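Local coordinates for ABC transporter sugar binding protein (Xanthomonas axonopodis pv. citri, PDB 3UOR) that probably binds a malto-sugar in the periplasm and delivers it to an ABC transporter, as the maltose-binding MalE proteins do, at residues Tyr252-Asn256 with Gly257-Phe261; Pro240-Ser243 with Glu244-Ser248; Leu413-Arg416 with Arg417-Glu421. All blocks are in the same frame, centred on the assembly; numbering follows the deposited sequence.

Contact 1: Tyr252-Asn256 with Gly257-Phe261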
# COMPACT_ATOMS: atom_id res chain seq x y z
N TYR A 252 0.97 22.38 -1.35
CA TYR A 252 1.40 23.75 -1.13
C TYR A 252 2.10 23.96 0.21
O TYR A 252 3.12 24.62 0.27
CB TYR A 252 0.25 24.73 -1.35
CG TYR A 252 -0.16 24.75 -2.80
CD1 TYR A 252 0.79 24.98 -3.80
CD2 TYR A 252 -1.48 24.53 -3.19
CE1 TYR A 252 0.44 25.00 -5.13
CE2 TYR A 252 -1.84 24.55 -4.52
CZ TYR A 252 -0.87 24.78 -5.49
OH TYR A 252 -1.22 24.80 -6.82
N GLU A 253 1.57 23.36 1.27
CA GLU A 253 2.24 23.42 2.57
C GLU A 253 3.67 22.89 2.48
O GLU A 253 4.60 23.46 3.07
CB GLU A 253 1.44 22.67 3.63
CG GLU A 253 0.07 23.27 3.92
CD GLU A 253 0.15 24.62 4.63
OE1 GLU A 253 -0.84 24.98 5.31
OE2 GLU A 253 1.18 25.33 4.52
N PHE A 254 3.84 21.81 1.73
CA PHE A 254 5.15 21.20 1.52
C PHE A 254 6.09 22.20 0.84
O PHE A 254 7.19 22.46 1.33
CB PHE A 254 4.99 19.93 0.69
CG PHE A 254 6.28 19.24 0.30
CD1 PHE A 254 6.85 18.29 1.12
CD2 PHE A 254 6.86 19.49 -0.94
CE1 PHE A 254 8.02 17.62 0.72
CE2 PHE A 254 8.03 18.84 -1.33
CZ PHE A 254 8.60 17.90 -0.51
N PHE A 255 5.64 22.77 -0.27
CA PHE A 255 6.45 23.74 -1.01
C PHE A 255 6.53 25.11 -0.29
O PHE A 255 7.38 25.94 -0.61
CB PHE A 255 5.94 23.91 -2.44
CG PHE A 255 6.19 22.71 -3.32
CD1 PHE A 255 7.46 22.21 -3.48
CD2 PHE A 255 5.15 22.11 -3.99
CE1 PHE A 255 7.70 21.12 -4.28
CE2 PHE A 255 5.38 21.01 -4.81
CZ PHE A 255 6.65 20.52 -4.95
N ASN A 256 5.65 25.31 0.68
CA ASN A 256 5.71 26.50 1.52
C ASN A 256 6.64 26.32 2.70
O ASN A 256 6.92 27.28 3.41
CB ASN A 256 4.31 26.88 2.01
CG ASN A 256 3.55 27.72 1.01
OD1 ASN A 256 4.15 28.40 0.17
ND2 ASN A 256 2.22 27.70 1.09
N GLY A 257 7.10 25.10 2.93
CA GLY A 257 8.06 24.86 3.99
C GLY A 257 7.45 24.66 5.38
O GLY A 257 8.18 24.64 6.37
N TYR A 258 6.13 24.49 5.45
CA TYR A 258 5.47 24.18 6.72
C TYR A 258 6.00 22.88 7.33
O TYR A 258 5.98 22.70 8.55
CB TYR A 258 3.94 24.10 6.54
CG TYR A 258 3.14 23.89 7.82
CD1 TYR A 258 3.41 24.61 8.98
CD2 TYR A 258 2.08 22.99 7.86
CE1 TYR A 258 2.67 24.42 10.15
CE2 TYR A 258 1.32 22.79 9.02
CZ TYR A 258 1.63 23.51 10.16
OH TYR A 258 0.88 23.31 11.30
N TYR A 259 6.47 21.97 6.48
CA TYR A 259 7.14 20.76 6.93
C TYR A 259 8.06 20.28 5.83
O TYR A 259 7.76 20.45 4.65
CB TYR A 259 6.12 19.67 7.31
CG TYR A 259 4.93 19.58 6.37
CD1 TYR A 259 3.73 20.21 6.69
CD2 TYR A 259 5.01 18.89 5.18
CE1 TYR A 259 2.66 20.14 5.85
CE2 TYR A 259 3.94 18.82 4.32
CZ TYR A 259 2.76 19.45 4.66
OH TYR A 259 1.67 19.38 3.82
N ALA A 260 9.18 19.67 6.23
CA ALA A 260 10.21 19.23 5.29
C ALA A 260 9.94 17.86 4.65
O ALA A 260 10.30 17.63 3.48
CB ALA A 260 11.56 19.22 6.01
N PHE A 261 9.33 16.95 5.44
CA PHE A 261 8.99 15.60 4.96
C PHE A 261 7.49 15.37 4.95
O PHE A 261 6.74 15.89 5.79
CB PHE A 261 9.60 14.50 5.85
CG PHE A 261 11.09 14.58 6.04
CD1 PHE A 261 11.90 15.21 5.11
CD2 PHE A 261 11.69 13.97 7.14
CE1 PHE A 261 13.27 15.25 5.27
CE2 PHE A 261 13.06 14.01 7.31
CZ PHE A 261 13.85 14.65 6.38
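Y259 lays its ring against the last turn of helix 250-256, where it meets the backbone and CB of E253 and, farther along, F254. E253 CB lies 3.3 Å from Y259 OH, and the carbonyl carbon of E253 sits over one face of the ring, whose CE2 comes 3.9 Å from F254 CB. The ring gets there because Y259 CG stands between its own backbone N and carbonyl carbon (chi1 40°), a turn that sends it back toward the helix; its hydroxyl is then held by the carbonyl of V250. This is the tight, buried part. F254 adds to it with CE1 3.6 Å from A260 O, while its ring also meets that of F272.

The other flank is looser. The side chains of E253 and Y258 run side by side, carboxylate and ring planes 37° apart, with OE2 of E253 no closer than 3.6 Å to Y258 CB; the other oxygen, OE1, is bonded to S248 OG. N256, more open to solvent, leads its amide away from the turn.

The backbone closes the helix in two bonds, Y258 N to E253 O at 3.0 Å and G257 N to F254 O at 3.1 Å, the latter donor well above the carbonyl plane. With G257 at positive phi, this is a Schellman motif, ending the helix and turning the chain into strand 259-264.

Contact 2: Pro240-Ser243 with Glu244-Ser248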
# COMPACT_ATOMS: atom_id res chain seq x y z
N PRO A 240 3.33 17.78 13.36
CA PRO A 240 2.16 18.49 13.90
C PRO A 240 1.05 17.53 14.27
O PRO A 240 0.87 16.49 13.63
CB PRO A 240 1.71 19.37 12.73
CG PRO A 240 2.18 18.61 11.49
CD PRO A 240 3.51 18.01 11.91
N LYS A 241 0.29 17.89 15.30
CA LYS A 241 -0.82 17.07 15.75
C LYS A 241 -2.09 17.43 14.99
O LYS A 241 -2.98 18.08 15.53
CB LYS A 241 -1.01 17.23 17.27
CG LYS A 241 0.14 16.66 18.08
CD LYS A 241 -0.09 16.82 19.57
CE LYS A 241 1.08 16.24 20.34
NZ LYS A 241 0.96 16.45 21.83
N VAL A 242 -2.16 17.00 13.74
CA VAL A 242 -3.29 17.36 12.89
C VAL A 242 -3.83 16.18 12.11
O VAL A 242 -3.11 15.20 11.89
CB VAL A 242 -2.92 18.46 11.88
CG1 VAL A 242 -2.63 19.78 12.61
CG2 VAL A 242 -1.71 18.05 11.08
N SER A 243 -5.10 16.27 11.71
CA SER A 243 -5.72 15.36 10.75
C SER A 243 -5.62 15.97 9.37
O SER A 243 -5.32 17.16 9.25
CB SER A 243 -7.19 15.12 11.09
OG SER A 243 -7.30 14.40 12.31
N GLU A 244 -5.86 15.19 8.32
CA GLU A 244 -5.66 15.68 6.95
C GLU A 244 -6.56 16.86 6.62
O GLU A 244 -6.18 17.75 5.86
CB GLU A 244 -5.87 14.57 5.90
CG GLU A 244 -5.69 15.08 4.46
CD GLU A 244 -5.55 13.96 3.43
OE1 GLU A 244 -5.87 12.79 3.77
OE2 GLU A 244 -5.12 14.25 2.29
N THR A 245 -7.74 16.85 7.22
CA THR A 245 -8.71 17.92 7.03
C THR A 245 -8.21 19.25 7.61
O THR A 245 -8.63 20.32 7.16
CB THR A 245 -10.06 17.54 7.68
OG1 THR A 245 -10.90 18.70 7.73
CG2 THR A 245 -9.85 17.02 9.10
N GLN A 246 -7.31 19.17 8.59
CA GLN A 246 -6.76 20.35 9.24
C GLN A 246 -5.59 20.92 8.47
O GLN A 246 -5.09 21.99 8.80
CB GLN A 246 -6.31 20.04 10.66
CG GLN A 246 -7.37 19.42 11.53
CD GLN A 246 -6.84 19.14 12.91
OE1 GLN A 246 -6.60 17.99 13.27
NE2 GLN A 246 -6.64 20.19 13.70
N VAL A 247 -5.13 20.19 7.47
CA VAL A 247 -4.11 20.72 6.58
C VAL A 247 -4.82 21.37 5.40
O VAL A 247 -5.77 20.80 4.87
CB VAL A 247 -3.14 19.62 6.09
CG1 VAL A 247 -2.02 20.24 5.26
CG2 VAL A 247 -2.58 18.87 7.28
N SER A 248 -4.38 22.56 5.00
CA SER A 248 -5.04 23.23 3.89
C SER A 248 -4.84 22.44 2.59
O SER A 248 -5.81 21.94 2.00
CB SER A 248 -4.56 24.68 3.75
OG SER A 248 -3.15 24.76 3.69
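Q246 reaches back along the chain to S243 and grips its backbone: OE1 takes the N-H of S243 at 2.8 Å, a fairly straight bond (160°) whose donor lies well out of the amide plane. In return the N-H of Q246 bonds to S243 O at 2.9 Å, so two bonds close the loop between these residues. Q246, three residues on, thus caps the N-H of S243 with its side chain, as the last residue of a capping box does; the return bond is backbone to backbone, so the full box is not met. With CG anti to the carbonyl carbon (chi1 -55°) and the side chain extended, the amide lies alongside the V242-S243 backbone, OE1 3.4 Å from V242 CA.

V242 supplies the apolar half. Its CB packs against Q246 CB at 3.9 Å, and CG2 meets V247 CG2 at 4.0 Å, the two valines crossing at about a right angle.

Farther out, R393 makes weak bonds to Q246 OE1, K241 O and S243 OG, and N192 OD1 receives the N-H of E244. Altogether the 3-10 turn 244-246 lies in the link from helix 221-235 to helix 250-256, with V242 and V247 both resting on L188 of strand 187-188 and helix 377-394 flanking S243 and K241.

Contact 3: Leu413-Arg416 with Arg417-Glu421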
# COMPACT_ATOMS: atom_id res chain seq x y z
N LEU A 413 -11.76 -10.53 16.39
CA LEU A 413 -11.34 -11.85 15.93
C LEU A 413 -12.13 -12.98 16.57
O LEU A 413 -11.82 -14.15 16.36
CB LEU A 413 -9.84 -12.06 16.20
CG LEU A 413 -8.89 -11.15 15.41
CD1 LEU A 413 -7.45 -11.25 15.91
CD2 LEU A 413 -8.95 -11.50 13.93
N ALA A 414 -13.16 -12.65 17.35
CA ALA A 414 -13.86 -13.67 18.12
C ALA A 414 -14.47 -14.75 17.25
O ALA A 414 -14.44 -15.91 17.61
CB ALA A 414 -14.95 -13.05 19.02
N LYS A 415 -15.09 -14.37 16.13
CA LYS A 415 -15.74 -15.38 15.29
C LYS A 415 -14.68 -16.30 14.65
O LYS A 415 -14.79 -17.53 14.68
CB LYS A 415 -16.57 -14.72 14.20
CG LYS A 415 -17.25 -15.70 13.27
CD LYS A 415 -18.04 -14.93 12.22
CE LYS A 415 -18.81 -15.85 11.30
NZ LYS A 415 -19.73 -15.09 10.40
N ARG A 416 -13.64 -15.69 14.10
CA ARG A 416 -12.51 -16.44 13.55
C ARG A 416 -11.96 -17.42 14.59
O ARG A 416 -11.83 -18.60 14.33
CB ARG A 416 -11.40 -15.49 13.09
CG ARG A 416 -10.10 -16.21 12.67
CD ARG A 416 -8.96 -15.23 12.38
NE ARG A 416 -7.73 -15.96 12.13
CZ ARG A 416 -7.41 -16.48 10.95
NH1 ARG A 416 -8.21 -16.32 9.91
NH2 ARG A 416 -6.27 -17.15 10.80
N ARG A 417 -11.62 -16.91 15.77
CA ARG A 417 -11.08 -17.76 16.84
C ARG A 417 -12.03 -18.89 17.23
O ARG A 417 -11.59 -20.00 17.50
CB ARG A 417 -10.75 -16.90 18.06
CG ARG A 417 -10.12 -17.62 19.23
CD ARG A 417 -9.65 -16.61 20.26
NE ARG A 417 -10.74 -15.77 20.72
CZ ARG A 417 -10.88 -14.47 20.47
NH1 ARG A 417 -9.97 -13.81 19.76
NH2 ARG A 417 -11.94 -13.83 20.95
N TRP A 418 -13.34 -18.62 17.24
CA TRP A 418 -14.33 -19.61 17.65
C TRP A 418 -14.45 -20.73 16.63
O TRP A 418 -14.50 -21.91 16.97
CB TRP A 418 -15.70 -18.94 17.80
CG TRP A 418 -16.83 -19.90 17.94
CD1 TRP A 418 -17.67 -20.37 16.95
CD2 TRP A 418 -17.27 -20.52 19.16
NE1 TRP A 418 -18.61 -21.23 17.49
CE2 TRP A 418 -18.38 -21.34 18.84
CE3 TRP A 418 -16.84 -20.46 20.48
CZ2 TRP A 418 -19.05 -22.09 19.80
CZ3 TRP A 418 -17.50 -21.21 21.43
CH2 TRP A 418 -18.60 -22.01 21.09
N ILE A 419 -14.53 -20.35 15.37
CA ILE A 419 -14.52 -21.32 14.30
C ILE A 419 -13.27 -22.21 14.41
O ILE A 419 -13.35 -23.41 14.21
CB ILE A 419 -14.56 -20.64 12.94
CG1 ILE A 419 -15.96 -20.04 12.70
CG2 ILE A 419 -14.19 -21.64 11.84
CD1 ILE A 419 -16.01 -19.11 11.49
N PHE A 420 -12.13 -21.62 14.74
CA PHE A 420 -10.88 -22.37 14.88
C PHE A 420 -10.98 -23.38 16.02
O PHE A 420 -10.54 -24.52 15.89
CB PHE A 420 -9.71 -21.41 15.15
CG PHE A 420 -8.41 -22.11 15.42
CD1 PHE A 420 -7.96 -22.31 16.72
CD2 PHE A 420 -7.61 -22.55 14.37
CE1 PHE A 420 -6.76 -22.94 16.98
CE2 PHE A 420 -6.40 -23.19 14.62
CZ PHE A 420 -5.97 -23.39 15.93
N GLU A 421 -11.54 -22.96 17.14
CA GLU A 421 -11.70 -23.84 18.29
C GLU A 421 -12.70 -24.96 18.03
O GLU A 421 -12.57 -26.05 18.58
CB GLU A 421 -12.15 -23.03 19.52
CG GLU A 421 -11.14 -22.01 20.04
CD GLU A 421 -11.76 -21.07 21.09
OE1 GLU A 421 -12.99 -21.14 21.30
OE2 GLU A 421 -11.02 -20.26 21.71
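L413, at the N-cap position, opens the contact by giving its carbonyl to R417, with R417 N 2.8 Å from L413 O. R417 also returns over this end of the helix with its side chain. The side chain of R417 bends at chi3 (58°), which folds the guanidinium back so that one face looks onto A414 CA and L413 O, with NH1 4.0 Å from L413 CB.

A414 is the residue under that arm, its CA 3.4 Å from R417 NH2. Its own carbonyl accepts W418 N at 2.9 Å, and W418 CB sits just beside the same oxygen, while the indole leads off toward the surface.

K415 continues the series through I419 N, bonded to K415 O. Its side chain is extended and runs alongside I419, where K415 CG and I419 CD1 touch at 4.0 Å; both are exposed.

R416 ends the segment, with its carbonyl receiving F420 N at 3.1 Å. The two side chains serve a common neighbour, since R416 NH2 bonds to H212 O and the F420 ring meets the H212 ring.

Helix 414-422 directly follows helix 398-412, with L413 as the joint, and R417 NH2 ties across it to the carbonyl of D410. NH1 of R417 bonds to N214 O, so R416, R417 and F420 all lean on the turn between the small antiparallel strands 209-210 and 215-216.

How the contacts relate
Contacts 1 and 2 are neighbours in space and in sequence, their centres 13 Å apart, and they touch directly. E253, whose carbonyl takes part in the helix end of contact 1, is tied through its carboxylate to S248 in the loop before the helix; V247 CG1 of contact 2 also packs on E253 CG at 3.9 Å. Strand 187-188 adjoins both, through L188. Contact 3 stands apart near the C-terminal end, its centre 46 Å from that of contact 1, on the opposite side of the chain's centre, and 38 Å from that of contact 2. All three are local packing and helix-end structure, from which no role in sugar binding is inferred.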